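Local coordinates for Tat-secreted protein Rv2525c (Mycobacterium tuberculosis, PDB 4PMQ) that probably acts as a peptidoglycan hydrolase with glycosidase activity and displays esterase activity toward short- and long-chain p-nitrophenyl esters in vitro, at residues A[113-118]-A[146-150]. Residues are numbered along the deposited sequence; the frame is centred on the assembly and turned at random.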
# COMPACT_ATOMS: atom_id res chain seq x y z
N PRO A 113 13.99 2.41 8.18
CA PRO A 113 14.40 1.86 9.48
C PRO A 113 15.78 1.25 9.51
O PRO A 113 16.27 0.73 8.49
CB PRO A 113 13.35 0.76 9.73
CG PRO A 113 13.03 0.26 8.35
CD PRO A 113 13.01 1.51 7.51
N SER A 114 16.36 1.20 10.73
CA SER A 114 17.58 0.46 11.01
C SER A 114 17.26 -1.02 11.11
O SER A 114 16.09 -1.39 11.37
CB SER A 114 18.17 0.92 12.33
OG SER A 114 17.24 0.57 13.36
N TYR A 115 18.31 -1.88 11.07
CA TYR A 115 18.12 -3.32 11.26
C TYR A 115 17.53 -3.59 12.67
O TYR A 115 16.67 -4.47 12.84
CB TYR A 115 19.45 -4.06 11.05
CG TYR A 115 19.28 -5.55 11.17
CD1 TYR A 115 18.68 -6.29 10.16
CD2 TYR A 115 19.78 -6.24 12.28
CE1 TYR A 115 18.49 -7.67 10.29
CE2 TYR A 115 19.65 -7.62 12.39
CZ TYR A 115 18.99 -8.33 11.39
OH TYR A 115 18.85 -9.70 11.50
N GLU A 116 17.94 -2.79 13.68
CA GLU A 116 17.40 -2.93 15.03
C GLU A 116 15.87 -2.70 15.04
O GLU A 116 15.14 -3.45 15.69
CB GLU A 116 18.12 -1.94 15.97
CG GLU A 116 17.62 -1.93 17.40
CD GLU A 116 16.42 -1.03 17.62
OE1 GLU A 116 16.39 0.07 17.00
OE2 GLU A 116 15.53 -1.39 18.42
N GLN A 117 15.39 -1.66 14.32
CA GLN A 117 13.95 -1.35 14.27
C GLN A 117 13.21 -2.46 13.54
O GLN A 117 12.15 -2.88 13.97
CB GLN A 117 13.71 0.01 13.61
CG GLN A 117 14.14 1.14 14.56
CD GLN A 117 14.13 2.47 13.85
OE1 GLN A 117 14.46 2.58 12.65
NE2 GLN A 117 13.74 3.50 14.57
N TYR A 118 13.80 -2.95 12.47
CA TYR A 118 13.20 -4.03 11.67
C TYR A 118 13.03 -5.29 12.53
O TYR A 118 11.91 -5.81 12.67
CB TYR A 118 14.09 -4.31 10.45
CG TYR A 118 13.66 -5.59 9.75
CD1 TYR A 118 12.51 -5.62 8.95
CD2 TYR A 118 14.37 -6.78 9.91
CE1 TYR A 118 12.07 -6.82 8.36
CE2 TYR A 118 13.94 -7.97 9.34
CZ TYR A 118 12.78 -7.99 8.58
OH TYR A 118 12.38 -9.16 7.98
N THR A 146 14.58 -2.84 3.31
CA THR A 146 13.58 -3.46 4.19
C THR A 146 12.91 -4.64 3.45
O THR A 146 12.66 -5.69 4.05
CB THR A 146 12.59 -2.39 4.69
OG1 THR A 146 13.32 -1.37 5.40
CG2 THR A 146 11.54 -2.99 5.66
N ILE A 147 12.64 -4.45 2.15
CA ILE A 147 12.10 -5.53 1.33
C ILE A 147 13.08 -6.70 1.37
O ILE A 147 12.67 -7.84 1.60
CB ILE A 147 11.81 -5.06 -0.11
CG1 ILE A 147 10.54 -4.16 -0.14
CG2 ILE A 147 11.65 -6.26 -1.06
CD1 ILE A 147 10.41 -3.41 -1.48
N ASP A 148 14.39 -6.41 1.22
CA ASP A 148 15.34 -7.53 1.22
C ASP A 148 15.35 -8.28 2.56
O ASP A 148 15.39 -9.52 2.59
CB ASP A 148 16.76 -7.09 0.86
CG ASP A 148 17.45 -8.27 0.23
OD1 ASP A 148 17.22 -8.52 -0.97
OD2 ASP A 148 18.17 -9.01 0.96
N TRP A 149 15.30 -7.52 3.66
CA TRP A 149 15.28 -8.19 4.97
C TRP A 149 14.06 -9.09 5.10
O TRP A 149 14.19 -10.24 5.56
CB TRP A 149 15.28 -7.16 6.10
CG TRP A 149 16.53 -6.37 6.28
CD1 TRP A 149 17.81 -6.82 6.19
CD2 TRP A 149 16.61 -5.03 6.83
NE1 TRP A 149 18.69 -5.81 6.57
CE2 TRP A 149 17.98 -4.72 6.98
CE3 TRP A 149 15.65 -4.08 7.21
CZ2 TRP A 149 18.41 -3.48 7.46
CZ3 TRP A 149 16.09 -2.85 7.70
CH2 TRP A 149 17.45 -2.54 7.74
N ALA A 150 12.88 -8.57 4.67
CA ALA A 150 11.59 -9.31 4.74
C ALA A 150 11.63 -10.56 3.83
O ALA A 150 11.25 -11.64 4.27
CB ALA A 150 10.46 -8.39 4.35
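The indole of W149 reaches from helix 144-153 across the first turn of helix 115-133 and overlaps the side chains of Y115 and Y118, making an aromatic cluster of three residues. The two helices are neighbours on the outside of the TIM-barrel-like glycoside hydrolase domain, each following a parallel strand, 105-108 and 138-142. Y115 meets the indole in a T-shaped (edge-to-face) pair: its CD1 edge lies over one face of W149, 3.6 Å from CE2, with the ring planes at 66°. Having CG anti to the backbone N (chi1 -177°) places the CD1 edge of Y115 over the five-membered ring, while its CB rests near CZ2 of W149. Y118 and W149 pass each other in opposite directions; the phenol and the five-membered ring of W149 are inclined at 32°, an oblique pairing. Y118 CG comes within 3.6 Å of W149 CE3, and further along the phenol W149 CB sits over one ring face in a CH-pi contact, 3.7 Å from the centroid of Y118. The far end of the indole abuts the start of helix 115-133, where P113 O lies in the indole plane at its edge, 3.6 Å from CH2 of W149. That start is fastened by a capping box: S114 OG accepts from Q117 N, and Q117 OE1 accepts from S114 N at 3.0 Å. Beside the indole, CG and CD of P113 rest against OG1 of T146, and P113 also touches I122, about two turns into helix 115-133. No hydrogen bond joins the two segments, so they are held by aromatic and van der Waals packing. The buried phenol hydroxyl of Y118 is instead hydrogen-bonded to D153, near the end of helix 144-153, and its OH lies 3.3 Å from CA of A150.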